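Local coordinates for protein mariner Mos1 transposase (Drosophila mauritiana, PDB 4MDA) that cuts the Mos1 transposon out of DNA and pastes it elsewhere, this chain being the catalytic domain that binds two divalent metal ions, at residues I32-E37 / V75-S80; V124-D129 / L146-L151. The protein carries 1 engineered substitution. All coordinates share one frame; numbering follows the deposited sequence.

Contact 1. Residues I32-E37 / V75-S80. With MN (manganese (II) ion), chain B; MN (manganese (II) ion), chain C; RLT (N-(4-fluorobenzyl)-5-hydroxy-1-methyl-2-(1-methyl-1-{[(5-methyl-1,3,4-oxadiazol-2-yl)carbonyl]amino}ethyl)-6-oxo-1,6-di hydropyrimidine-4-carboxamide), chain D.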
loop_
_atom_site.group_PDB
_atom_site.type_symbol
_atom_site.label_atom_id
_atom_site.label_comp_id
_atom_site.label_asym_id
_atom_site.label_seq_id
_atom_site.Cartn_x
_atom_site.Cartn_y
_atom_site.Cartn_z
ATOM N N ILE A 32 -3.833 9.356 -4.280
ATOM C CA ILE A 32 -3.434 8.329 -3.267
ATOM C C ILE A 32 -2.086 7.687 -3.666
ATOM O O ILE A 32 -1.866 7.274 -4.818
ATOM C CB ILE A 32 -4.463 7.182 -3.213
ATOM C CG1 ILE A 32 -5.785 7.729 -2.687
ATOM C CG2 ILE A 32 -3.941 5.994 -2.434
ATOM C CD1 ILE A 32 -6.937 6.732 -2.670
ATOM N N VAL A 33 -1.212 7.582 -2.679
ATOM C CA VAL A 33 -0.025 6.813 -2.722
ATOM C C VAL A 33 -0.198 5.768 -1.634
ATOM O O VAL A 33 -0.575 6.092 -0.515
ATOM C CB VAL A 33 1.195 7.698 -2.394
ATOM C CG1 VAL A 33 2.487 6.898 -2.217
ATOM C CG2 VAL A 33 1.405 8.818 -3.419
ATOM N N THR A 34 0.064 4.531 -1.989
ATOM C CA THR A 34 -0.228 3.445 -1.053
ATOM C C THR A 34 0.937 2.472 -1.012
ATOM O O THR A 34 1.713 2.358 -1.986
ATOM C CB THR A 34 -1.587 2.804 -1.390
ATOM O OG1 THR A 34 -1.970 1.890 -0.339
ATOM C CG2 THR A 34 -1.536 1.976 -2.681
ATOM N N GLY A 35 1.027 1.652 0.028
ATOM C CA GLY A 35 2.155 0.706 0.071
ATOM C C GLY A 35 1.995 -0.281 1.187
ATOM O O GLY A 35 1.171 -0.098 2.047
ATOM N N ASP A 36 2.850 -1.298 1.151
ATOM C CA ASP A 36 2.797 -2.365 2.161
ATOM C C ASP A 36 4.038 -3.242 1.960
ATOM O O ASP A 36 4.714 -3.156 0.931
ATOM C CB ASP A 36 1.562 -3.199 1.882
ATOM C CG ASP A 36 1.204 -4.132 2.974
ATOM O OD1 ASP A 36 1.349 -3.759 4.177
ATOM O OD2 ASP A 36 0.675 -5.216 2.566
ATOM N N GLU A 37 4.327 -4.042 2.988
ATOM C CA GLU A 37 5.380 -5.056 3.033
ATOM C C GLU A 37 4.877 -6.456 2.781
ATOM O O GLU A 37 3.779 -6.770 3.187
ATOM C CB GLU A 37 6.018 -5.014 4.410
ATOM C CG GLU A 37 6.545 -3.656 4.846
ATOM C CD GLU A 37 5.574 -2.769 5.621
ATOM O OE1 GLU A 37 6.088 -1.831 6.309
ATOM O OE2 GLU A 37 4.348 -3.028 5.640
ATOM N N VAL A 75 6.996 -1.699 -0.693
ATOM C CA VAL A 75 6.773 -1.070 -1.990
ATOM C C VAL A 75 5.687 -0.033 -1.861
ATOM O O VAL A 75 4.679 -0.246 -1.132
ATOM C CB VAL A 75 6.395 -2.093 -3.124
ATOM C CG1 VAL A 75 5.180 -2.968 -2.688
ATOM C CG2 VAL A 75 6.190 -1.459 -4.481
ATOM N N TRP A 76 5.807 1.036 -2.619
ATOM C CA TRP A 76 4.795 2.099 -2.651
ATOM C C TRP A 76 4.465 2.466 -4.058
ATOM O O TRP A 76 5.356 2.509 -4.921
ATOM C CB TRP A 76 5.228 3.374 -1.907
ATOM C CG TRP A 76 5.552 3.123 -0.462
ATOM C CD1 TRP A 76 4.691 3.208 0.589
ATOM C CD2 TRP A 76 6.773 2.599 0.073
ATOM N NE1 TRP A 76 5.312 2.850 1.757
ATOM C CE2 TRP A 76 6.601 2.489 1.470
ATOM C CE3 TRP A 76 8.021 2.198 -0.496
ATOM C CZ2 TRP A 76 7.607 1.974 2.318
ATOM C CZ3 TRP A 76 9.010 1.738 0.367
ATOM C CH2 TRP A 76 8.799 1.630 1.734
ATOM N N TRP A 77 3.210 2.796 -4.308
ATOM C CA TRP A 77 2.758 2.956 -5.688
ATOM C C TRP A 77 1.537 3.790 -5.770
ATOM O O TRP A 77 0.872 4.036 -4.752
ATOM C CB TRP A 77 2.518 1.588 -6.345
ATOM C CG TRP A 77 1.506 0.690 -5.663
ATOM C CD1 TRP A 77 1.686 0.044 -4.512
ATOM C CD2 TRP A 77 0.193 0.316 -6.145
ATOM N NE1 TRP A 77 0.589 -0.734 -4.223
ATOM C CE2 TRP A 77 -0.348 -0.566 -5.218
ATOM C CE3 TRP A 77 -0.566 0.674 -7.270
ATOM C CZ2 TRP A 77 -1.659 -1.096 -5.352
ATOM C CZ3 TRP A 77 -1.810 0.092 -7.447
ATOM C CH2 TRP A 77 -2.327 -0.799 -6.496
ATOM N N ASP A 78 1.209 4.248 -6.961
ATOM C CA ASP A 78 -0.013 4.995 -7.204
ATOM C C ASP A 78 -0.612 4.555 -8.528
ATOM O O ASP A 78 -0.269 3.496 -9.104
ATOM C CB ASP A 78 0.163 6.507 -7.120
ATOM C CG ASP A 78 1.032 7.059 -8.268
ATOM O OD1 ASP A 78 1.431 6.276 -9.170
ATOM O OD2 ASP A 78 1.184 8.319 -8.325
ATOM N N GLN A 79 -1.607 5.300 -9.035
ATOM C CA GLN A 79 -2.311 4.841 -10.194
ATOM C C GLN A 79 -1.453 4.826 -11.476
ATOM O O GLN A 79 -1.926 4.288 -12.481
ATOM C CB GLN A 79 -3.530 5.729 -10.459
ATOM C CG GLN A 79 -3.193 7.151 -10.808
ATOM C CD GLN A 79 -4.433 7.900 -11.230
ATOM O OE1 GLN A 79 -5.452 7.857 -10.541
ATOM N NE2 GLN A 79 -4.344 8.601 -12.322
ATOM N N SER A 80 -0.256 5.400 -11.391
ATOM C CA SER A 80 0.667 5.452 -12.537
ATOM C C SER A 80 1.758 4.423 -12.496
ATOM O O SER A 80 2.554 4.341 -13.455
ATOM C CB SER A 80 1.278 6.861 -12.606
ATOM O OG SER A 80 0.246 7.833 -12.880
HETATM MN MN MN B . 0.974 -4.960 5.989
HETATM MN MN MN C . -0.322 -6.976 3.176
HETATM C CAA RLT D . -4.826 -5.486 12.745
HETATM C CAB RLT D . -2.766 -10.474 5.026
HETATM C CAC RLT D . -4.186 -10.971 7.655
HETATM C CAD RLT D . -1.771 -11.673 8.416
HETATM O OAE RLT D . 0.489 -5.770 7.936
HETATM O OAF RLT D . -4.549 -8.203 8.903
HETATM O OAG RLT D . -1.550 -8.665 4.041
HETATM O OAH RLT D . -0.280 -6.559 5.254
HETATM F FAI RLT D . -3.353 -3.382 13.740
HETATM C CAJ RLT D . -2.144 -3.711 11.750
HETATM C CAK RLT D . -1.818 -5.210 13.573
HETATM C CAL RLT D . -1.189 -4.417 11.018
HETATM C CAM RLT D . -0.889 -5.933 12.847
HETATM C CAN RLT D . 0.431 -6.299 10.739
HETATM N NAO RLT D . -3.494 -7.744 13.212
HETATM N NAP RLT D . -3.189 -8.752 12.277
HETATM N NAQ RLT D . -1.561 -8.558 8.137
HETATM N NAR RLT D . -0.282 -7.055 9.667
HETATM N NAS RLT D . -3.005 -9.890 9.551
HETATM O OAT RLT D . -4.367 -7.096 11.237
HETATM C CAU RLT D . -0.189 -6.664 8.387
HETATM C CAV RLT D . -3.805 -8.803 9.729
HETATM C CAW RLT D . -4.166 -6.796 12.521
HETATM C CAX RLT D . -2.434 -4.086 13.049
HETATM C CAY RLT D . -0.561 -5.538 11.552
HETATM C CAZ RLT D . -0.847 -7.463 6.056
HETATM C CBA RLT D . -3.733 -8.286 11.115
HETATM C CBB RLT D . -0.850 -7.573 7.502
HETATM C CBC RLT D . -2.219 -9.574 7.503
HETATM C CBD RLT D . -1.536 -8.540 5.332
HETATM N NBE RLT D . -2.157 -9.541 6.056
HETATM C CBF RLT D . -2.915 -10.715 8.419
HETATM O O HOH W 1 -3.187 7.096 -7.218
HETATM O O HOH W 2 2.698 -6.279 5.615
HETATM O O HOH W 3 2.284 -3.676 7.120
HETATM O O HOH W 4 1.430 -8.156 2.777
#

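Contact 2. Residues V124-D129 / L146-L151. With MN (manganese (II) ion), chain B; RLT (N-(4-fluorobenzyl)-5-hydroxy-1-methyl-2-(1-methyl-1-{[(5-methyl-1,3,4-oxadiazol-2-yl)carbonyl]amino}ethyl)-6-oxo-1,6-di hydropyrimidine-4-carboxamide), chain D.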
loop_
_atom_site.group_PDB
_atom_site.type_symbol
_atom_site.label_atom_id
_atom_site.label_comp_id
_atom_site.label_asym_id
_atom_site.label_seq_id
_atom_site.Cartn_x
_atom_site.Cartn_y
_atom_site.Cartn_z
ATOM N N VAL A 124 -0.255 14.845 -1.218
ATOM C CA VAL A 124 -0.285 13.390 -1.180
ATOM C C VAL A 124 -1.307 12.867 -0.176
ATOM O O VAL A 124 -1.344 13.340 0.937
ATOM C CB VAL A 124 1.076 12.805 -0.793
ATOM C CG1 VAL A 124 0.982 11.341 -0.482
ATOM C CG2 VAL A 124 2.066 13.138 -1.901
ATOM N N ILE A 125 -2.072 11.869 -0.573
ATOM C CA ILE A 125 -2.949 11.146 0.346
ATOM C C ILE A 125 -2.329 9.737 0.488
ATOM O O ILE A 125 -2.302 8.954 -0.449
ATOM C CB ILE A 125 -4.380 11.104 -0.176
ATOM C CG1 ILE A 125 -4.933 12.538 -0.302
ATOM C CG2 ILE A 125 -5.301 10.235 0.624
ATOM C CD1 ILE A 125 -6.208 12.587 -1.016
ATOM N N PHE A 126 -2.013 9.386 1.715
ATOM C CA PHE A 126 -1.200 8.211 1.979
ATOM C C PHE A 126 -2.048 7.129 2.618
ATOM O O PHE A 126 -2.743 7.398 3.573
ATOM C CB PHE A 126 -0.057 8.629 2.885
ATOM C CG PHE A 126 1.037 7.605 3.010
ATOM C CD1 PHE A 126 1.710 7.153 1.922
ATOM C CD2 PHE A 126 1.326 7.001 4.239
ATOM C CE1 PHE A 126 2.760 6.273 2.012
ATOM C CE2 PHE A 126 2.414 6.131 4.339
ATOM C CZ PHE A 126 3.099 5.734 3.215
ATOM N N LEU A 127 -1.997 5.948 2.018
ATOM C CA LEU A 127 -2.781 4.815 2.518
ATOM C C LEU A 127 -1.825 3.704 2.863
ATOM O O LEU A 127 -1.179 3.104 1.960
ATOM C CB LEU A 127 -3.750 4.390 1.449
ATOM C CG LEU A 127 -4.637 3.144 1.730
ATOM C CD1 LEU A 127 -5.386 3.460 2.990
ATOM C CD2 LEU A 127 -5.552 2.946 0.543
ATOM N N HIS A 128 -1.685 3.448 4.158
ATOM C CA HIS A 128 -0.916 2.306 4.649
ATOM C C HIS A 128 -1.622 1.700 5.820
ATOM O O HIS A 128 -2.585 2.278 6.335
ATOM C CB HIS A 128 0.546 2.699 5.038
ATOM C CG HIS A 128 0.692 3.621 6.181
ATOM N ND1 HIS A 128 1.919 3.887 6.733
ATOM C CD2 HIS A 128 -0.188 4.420 6.838
ATOM C CE1 HIS A 128 1.779 4.714 7.745
ATOM N NE2 HIS A 128 0.518 5.091 7.808
ATOM N N ASP A 129 -1.235 0.478 6.131
ATOM C CA ASP A 129 -1.929 -0.144 7.263
ATOM C C ASP A 129 -1.363 0.289 8.592
ATOM O O ASP A 129 -0.367 1.044 8.708
ATOM C CB ASP A 129 -2.048 -1.658 7.020
ATOM C CG ASP A 129 -0.746 -2.403 7.006
ATOM O OD1 ASP A 129 0.146 -2.054 7.765
ATOM O OD2 ASP A 129 -0.632 -3.412 6.262
ATOM N N LEU A 146 6.119 15.836 6.507
ATOM C CA LEU A 146 5.856 15.666 5.089
ATOM C C LEU A 146 4.509 16.268 4.706
ATOM O O LEU A 146 4.370 16.745 3.594
ATOM C CB LEU A 146 5.838 14.182 4.705
ATOM C CG LEU A 146 7.216 13.530 4.647
ATOM C CD1 LEU A 146 7.081 12.006 4.713
ATOM C CD2 LEU A 146 7.911 13.955 3.406
ATOM N N ASN A 147 3.614 16.273 5.677
ATOM C CA ASN A 147 2.246 16.800 5.598
ATOM C C ASN A 147 1.399 16.132 4.541
ATOM O O ASN A 147 0.579 16.731 3.865
ATOM C CB ASN A 147 2.248 18.305 5.502
ATOM C CG ASN A 147 0.969 18.902 6.099
ATOM O OD1 ASN A 147 0.159 19.413 5.391
ATOM N ND2 ASN A 147 0.766 18.722 7.321
ATOM N N TRP A 148 1.596 14.839 4.478
ATOM C CA TRP A 148 0.700 13.956 3.747
ATOM C C TRP A 148 -0.602 13.753 4.525
ATOM O O TRP A 148 -0.610 13.615 5.755
ATOM C CB TRP A 148 1.390 12.649 3.480
ATOM C CG TRP A 148 2.627 12.772 2.621
ATOM C CD1 TRP A 148 3.094 13.923 1.916
ATOM C CD2 TRP A 148 3.526 11.721 2.286
ATOM N NE1 TRP A 148 4.231 13.591 1.239
ATOM C CE2 TRP A 148 4.529 12.265 1.459
ATOM C CE3 TRP A 148 3.637 10.388 2.671
ATOM C CZ2 TRP A 148 5.585 11.494 0.966
ATOM C CZ3 TRP A 148 4.679 9.677 2.209
ATOM C CH2 TRP A 148 5.640 10.205 1.367
ATOM N N GLU A 149 -1.692 13.616 3.814
ATOM C CA GLU A 149 -2.949 13.239 4.493
ATOM C C GLU A 149 -2.963 11.712 4.714
ATOM O O GLU A 149 -2.853 10.934 3.745
ATOM C CB GLU A 149 -4.133 13.683 3.672
ATOM C CG GLU A 149 -5.374 13.554 4.495
ATOM C CD GLU A 149 -6.644 13.878 3.765
ATOM O OE1 GLU A 149 -7.701 13.651 4.413
ATOM O OE2 GLU A 149 -6.611 14.267 2.586
ATOM N N VAL A 150 -3.124 11.245 5.955
ATOM C CA VAL A 150 -3.101 9.801 6.176
ATOM C C VAL A 150 -4.539 9.322 6.279
ATOM O O VAL A 150 -5.294 9.773 7.172
ATOM C CB VAL A 150 -2.304 9.481 7.480
ATOM C CG1 VAL A 150 -2.279 7.983 7.788
ATOM C CG2 VAL A 150 -0.883 10.024 7.352
ATOM N N LEU A 151 -4.924 8.434 5.388
ATOM C CA LEU A 151 -6.263 7.882 5.354
ATOM C C LEU A 151 -6.445 6.916 6.476
ATOM O O LEU A 151 -5.520 6.206 6.836
ATOM C CB LEU A 151 -6.465 7.134 4.025
ATOM C CG LEU A 151 -6.718 7.936 2.804
ATOM C CD1 LEU A 151 -7.140 6.958 1.697
ATOM C CD2 LEU A 151 -7.823 9.028 2.936
HETATM MN MN MN B . 0.974 -4.960 5.989
HETATM C CAA RLT D . -4.826 -5.486 12.745
HETATM C CAB RLT D . -2.766 -10.474 5.026
HETATM C CAC RLT D . -4.186 -10.971 7.655
HETATM C CAD RLT D . -1.771 -11.673 8.416
HETATM O OAE RLT D . 0.489 -5.770 7.936
HETATM O OAF RLT D . -4.549 -8.203 8.903
HETATM O OAG RLT D . -1.550 -8.665 4.041
HETATM O OAH RLT D . -0.280 -6.559 5.254
HETATM F FAI RLT D . -3.353 -3.382 13.740
HETATM C CAJ RLT D . -2.144 -3.711 11.750
HETATM C CAK RLT D . -1.818 -5.210 13.573
HETATM C CAL RLT D . -1.189 -4.417 11.018
HETATM C CAM RLT D . -0.889 -5.933 12.847
HETATM C CAN RLT D . 0.431 -6.299 10.739
HETATM N NAO RLT D . -3.494 -7.744 13.212
HETATM N NAP RLT D . -3.189 -8.752 12.277
HETATM N NAQ RLT D . -1.561 -8.558 8.137
HETATM N NAR RLT D . -0.282 -7.055 9.667
HETATM N NAS RLT D . -3.005 -9.890 9.551
HETATM O OAT RLT D . -4.367 -7.096 11.237
HETATM C CAU RLT D . -0.189 -6.664 8.387
HETATM C CAV RLT D . -3.805 -8.803 9.729
HETATM C CAW RLT D . -4.166 -6.796 12.521
HETATM C CAX RLT D . -2.434 -4.086 13.049
HETATM C CAY RLT D . -0.561 -5.538 11.552
HETATM C CAZ RLT D . -0.847 -7.463 6.056
HETATM C CBA RLT D . -3.733 -8.286 11.115
HETATM C CBB RLT D . -0.850 -7.573 7.502
HETATM C CBC RLT D . -2.219 -9.574 7.503
HETATM C CBD RLT D . -1.536 -8.540 5.332
HETATM N NBE RLT D . -2.157 -9.541 6.056
HETATM C CBF RLT D . -2.915 -10.715 8.419
HETATM O O HOH W 5 -3.238 5.276 5.667
HETATM O O HOH W 3 2.284 -3.676 7.120
HETATM O O HOH W 2 2.698 -6.279 5.615
#

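Contact 1. Residues I32-E37 / V75-S80
Thr34 and Trp77 form a hydrogen-bonded antiparallel pair, and four backbone bonds in all join residues 32-37 to 75-80. Thr34 N reaches Trp77 O at 2.9 Å with an N-H...O angle of 169°, and Trp77 N returns to Thr34 O at 2.8 Å. Asp36 and Val75 repeat the pattern two residues on, with a longer return from Val75 N to Asp36 O of 3.2 Å. Between these pairs Gly35 faces Trp76 in the non-hydrogen-bonded position, their CA atoms 4.0 Å apart. A side chain at Gly35 would run into Trp76 CD1, which already lies 3.6 Å from Gly35 CA.

Apolar contact centres on the Trp77 indole. The Thr34 methyl CG2 sits over one face, 3.9 Å from the centroid of the five-membered ring and 19° off its normal, a CH-pi contact. With OG1 anti to the backbone N (chi1 -171°), the Thr34 hydroxyl turns instead to Leu127 O on the next strand, while Trp77 NE1 bonds to Ser163 OG on helix 162-175.

These are neighbouring strands of the RNase H-like fold of DDE/D transposases, in which the first catalytic-site aspartate lies on the first strand. Here that residue is Asp36.

Metal bonding occupies both of its carboxylate oxygens: OD1 binds one manganese ion at 2.2 Å and OD2 the other at 2.1 Å, so the carboxylate bridges the pair. Ligand oxygen OAH bridges the same two ions, and Asp129 and Asp164 supply further protein oxygens.

Water links the opposite end of the contact, accepting from Gln79 N and donating to Ile32 O. Where strand 70-78 ends, Asp78 OD1 accepts from Ser80 N in an Asx turn, and its OD2 makes a salt bridge to Arg114.

Contact 2. Residues V124-D129 / L146-L151
Trp148 lays one indole face against Val124, with Val124 CB 3.7 Å from the five-membered-ring centroid and 16° off the normal, a CH-pi contact. Val124 CG1, anti to the backbone N (chi1 168°), extends the cover to CD2. The six-membered ring meets Phe126 obliquely, planes at 48°, with CE3 3.8 Å from Phe126 CG. An alanine in place of Trp148 would remove the indole, and is likely to open a gap against Val124 and leave one face of the Phe126 ring without its cover.

Phe126 also anchors the backbone: its N meets Glu149 O at 2.7 Å in an almost straight bond (177°), and its O accepts Leu151 N. With Glu149 N to Val124 O, these bonds make 125-127 and 149-150 parallel neighbours. Helices 132-135 and 137-146 connect them, so this is a beta-alpha-beta crossover at the sheet margin, 149-150 being outermost within the chain.

Leu151 packs on the other face of the sheet, where its CG presses tightly on Ile125 CG2 (3.5 Å) and its CB lies near Leu127 CD1. Water 5 joins His128 N to Leu151 O. Just beyond, Asp129 OD2 binds a manganese ion at 2.2 Å.

How the contacts relate
Contacts 1 and 2, their centres 11 Å apart, meet along adjacent parallel strands of one mixed sheet, 32-41 and 125-127. The junction is polar and apolar: Val33 N lies 2.8 Å from Ile125 O, a probable hydrogen bond, while Trp76 CD1 packs 3.9 Å from Phe126 CE1. Asp36, on strand 32-41, and Asp129, in the loop after 125-127, reach the same manganese ion, their side chains within about 3 Å at their nearest atoms. Its shell also takes in two waters and ligand oxygens OAE and OAH. The second ion draws on Asp36 from contact 1 and on Asp164 from helix 162-175.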